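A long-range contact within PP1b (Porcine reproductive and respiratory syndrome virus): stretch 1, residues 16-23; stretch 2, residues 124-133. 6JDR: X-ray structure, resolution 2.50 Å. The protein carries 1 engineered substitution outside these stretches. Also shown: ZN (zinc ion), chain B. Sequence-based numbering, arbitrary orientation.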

# COMPACT_ATOMS: atom_id res chain seq x y z
N TYR A 16 -13.77 -2.04 33.27
CA TYR A 16 -14.95 -2.69 32.69
C TYR A 16 -14.73 -3.03 31.23
O TYR A 16 -13.71 -2.67 30.64
CB TYR A 16 -16.17 -1.79 32.88
CG TYR A 16 -16.40 -1.47 34.34
CD1 TYR A 16 -17.10 -2.34 35.16
CD2 TYR A 16 -15.86 -0.32 34.91
CE1 TYR A 16 -17.28 -2.07 36.50
CE2 TYR A 16 -16.04 -0.04 36.25
CZ TYR A 16 -16.75 -0.92 37.05
OH TYR A 16 -16.94 -0.66 38.38
N ALA A 17 -15.69 -3.75 30.65
CA ALA A 17 -15.62 -4.15 29.25
C ALA A 17 -17.01 -4.30 28.64
O ALA A 17 -17.98 -4.57 29.34
CB ALA A 17 -14.85 -5.45 29.12
N THR A 18 -17.09 -4.13 27.32
CA THR A 18 -18.33 -4.36 26.59
C THR A 18 -18.51 -5.85 26.39
O THR A 18 -17.53 -6.60 26.44
CB THR A 18 -18.36 -3.66 25.21
OG1 THR A 18 -17.41 -4.28 24.32
CG2 THR A 18 -18.04 -2.17 25.34
N ALA A 19 -19.74 -6.27 26.15
CA ALA A 19 -20.03 -7.67 25.87
C ALA A 19 -19.35 -8.15 24.59
O ALA A 19 -19.10 -9.34 24.43
CB ALA A 19 -21.54 -7.89 25.78
N CYS A 20 -19.06 -7.21 23.68
CA CYS A 20 -18.37 -7.54 22.43
C CYS A 20 -16.84 -7.48 22.53
O CYS A 20 -16.15 -7.50 21.51
CB CYS A 20 -18.87 -6.61 21.31
SG CYS A 20 -18.30 -4.91 21.46
N GLY A 21 -16.30 -7.40 23.75
CA GLY A 21 -14.87 -7.59 23.99
C GLY A 21 -14.01 -6.33 24.05
O GLY A 21 -12.78 -6.43 24.07
N LEU A 22 -14.64 -5.16 24.09
CA LEU A 22 -13.90 -3.89 24.15
C LEU A 22 -13.70 -3.46 25.61
O LEU A 22 -14.68 -3.28 26.34
CB LEU A 22 -14.66 -2.81 23.39
CG LEU A 22 -13.90 -1.50 23.12
CD1 LEU A 22 -12.82 -1.70 22.07
CD2 LEU A 22 -14.87 -0.42 22.67
N ASP A 23 -12.45 -3.29 26.02
CA ASP A 23 -12.12 -2.71 27.33
C ASP A 23 -12.49 -1.24 27.35
O ASP A 23 -12.16 -0.50 26.43
CB ASP A 23 -10.62 -2.83 27.62
CG ASP A 23 -10.18 -4.26 27.87
OD1 ASP A 23 -10.92 -5.00 28.55
OD2 ASP A 23 -9.09 -4.63 27.40
N ALA A 124 -19.63 -15.34 28.28
CA ALA A 124 -18.33 -15.01 27.71
C ALA A 124 -18.41 -13.72 26.91
O ALA A 124 -19.40 -13.47 26.22
CB ALA A 124 -17.83 -16.14 26.83
N LEU A 125 -17.36 -12.91 27.00
CA LEU A 125 -17.18 -11.77 26.10
C LEU A 125 -16.89 -12.29 24.70
O LEU A 125 -16.11 -13.23 24.53
CB LEU A 125 -16.03 -10.88 26.56
CG LEU A 125 -16.39 -9.72 27.49
CD1 LEU A 125 -17.31 -10.16 28.62
CD2 LEU A 125 -15.13 -9.07 28.04
N LEU A 126 -17.52 -11.68 23.70
CA LEU A 126 -17.28 -12.04 22.30
C LEU A 126 -15.91 -11.52 21.85
O LEU A 126 -15.38 -10.57 22.44
CB LEU A 126 -18.37 -11.47 21.40
CG LEU A 126 -19.80 -11.97 21.66
CD1 LEU A 126 -20.81 -11.16 20.88
CD2 LEU A 126 -19.94 -13.44 21.33
N PRO A 127 -15.33 -12.14 20.81
CA PRO A 127 -14.05 -11.66 20.30
C PRO A 127 -14.15 -10.42 19.40
O PRO A 127 -13.11 -9.89 19.00
CB PRO A 127 -13.53 -12.86 19.50
CG PRO A 127 -14.76 -13.56 19.03
CD PRO A 127 -15.79 -13.35 20.10
N THR A 128 -15.37 -9.96 19.10
CA THR A 128 -15.57 -8.87 18.14
C THR A 128 -14.53 -7.76 18.24
O THR A 128 -13.85 -7.46 17.26
CB THR A 128 -16.97 -8.24 18.27
OG1 THR A 128 -17.97 -9.27 18.39
CG2 THR A 128 -17.29 -7.36 17.06
N CYS A 129 -14.40 -7.16 19.42
CA CYS A 129 -13.48 -6.04 19.62
C CYS A 129 -12.32 -6.37 20.54
O CYS A 129 -11.72 -5.48 21.15
CB CYS A 129 -14.25 -4.82 20.14
SG CYS A 129 -15.44 -4.14 18.97
N LYS A 130 -11.97 -7.65 20.63
CA LYS A 130 -10.88 -8.12 21.48
C LYS A 130 -9.54 -7.47 21.12
O LYS A 130 -8.73 -7.16 22.00
CB LYS A 130 -10.77 -9.64 21.38
CG LYS A 130 -9.72 -10.29 22.28
CD LYS A 130 -9.74 -11.80 22.13
CE LYS A 130 -8.46 -12.43 22.64
NZ LYS A 130 -8.47 -13.91 22.49
N GLU A 131 -9.30 -7.27 19.82
CA GLU A 131 -8.03 -6.75 19.33
C GLU A 131 -8.09 -5.27 18.91
O GLU A 131 -7.14 -4.76 18.32
CB GLU A 131 -7.56 -7.59 18.14
N ILE A 132 -9.18 -4.59 19.23
CA ILE A 132 -9.37 -3.20 18.81
C ILE A 132 -8.70 -2.24 19.79
O ILE A 132 -8.81 -2.41 21.01
CB ILE A 132 -10.88 -2.86 18.67
CG1 ILE A 132 -11.51 -3.68 17.53
CG2 ILE A 132 -11.09 -1.37 18.43
CD1 ILE A 132 -11.05 -3.31 16.14
N ASN A 133 -8.01 -1.24 19.24
CA ASN A 133 -7.31 -0.22 20.01
C ASN A 133 -7.28 1.08 19.20
O ASN A 133 -6.43 1.26 18.33
CB ASN A 133 -5.88 -0.69 20.34
CG ASN A 133 -5.10 0.29 21.20
OD1 ASN A 133 -5.59 1.36 21.56
ND2 ASN A 133 -3.86 -0.07 21.52
ZN ZN B . -20.29 -3.80 21.66
O HOH W 1 -21.11 -11.22 25.45
O HOH W 2 -10.02 -5.12 23.81

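The two stretches meet as a compact packing of turns, held by two backbone hydrogen bonds and flanked by small patches of apolar side chains, with a zinc ligand at the centre of one turn. Stretch 1 folds into a type I turn from Thr18 to Gly21, closed by a hydrogen bond from Gly21 N to Thr18 O (3.1 Å). A further backbone hydrogen bond, Thr18 N to Leu22 O (2.7 Å), ties the residue after the turn back to its first residue, and the Thr18 side chain, in the p rotamer, accepts a further hydrogen bond at OG1 from Leu22 N (2.9 Å).

This arrangement leaves successive carbonyls of the turn free for stretch 2. Leu126 N donates to Ala19 O (2.9 Å) and Cys129 N to Cys20 O (2.7 Å), both nearly straight. Ala19 O also receives a CA-H...O contact from Leu125 CA (3.5 Å) and a hydrogen bond from water 1, which lies 2.9 Å from Ala19 O and 2.9 Å from Ala124 O and so bridges the stretches. Ala19 takes part through its carbonyl, and its CA-to-CB bond points away from stretch 2. Water 2 lies between the stretches, within hydrogen-bonding reach of Gly21 O (3.1 Å) and Lys130 O (3.0 Å).

Gly21 sits where stretch 2 leaves no room for a side chain. Its CA approaches Leu126 O at 3.4 Å in a CA-H...O contact, and a CB on this backbone would point toward stretch 2 and clash with that same oxygen. Its positive phi of 95° also favours glycine, since a CB would be jammed against the preceding carbonyl.

Cys20 joins the turn to the metal site: in the p rotamer, its SG binds zinc at 2.3 Å, with the other three ligands elsewhere in the structure. Cys129 SG lies 3.9 Å from Cys20 SG, too far for a disulfide. Cys129 nevertheless fits its buried position, pointing toward stretch 1 and packing its CB against Leu22 CB (3.8 Å). Its amide follows the start of the type I turn from Pro127 to Lys130, which is closed by Lys130 N to Pro127 O (3.0 Å).

Apolar contacts complete the interface. Ala17 points toward stretch 2, where its CB meets Leu125 CD2 (3.8 Å); the Leu125 side chain also spreads over the turn, with CG 3.5 Å from Thr18 O. Farther along, Leu22 CD1 touches Ile132 CG2 (4.0 Å), extending the packing begun at Cys129. Lys130, by contrast, directs its CB away and carries a fully extended side chain, leaving its backbone beside Gly21. Altogether the contact buries 450 Å², summed over both stretches.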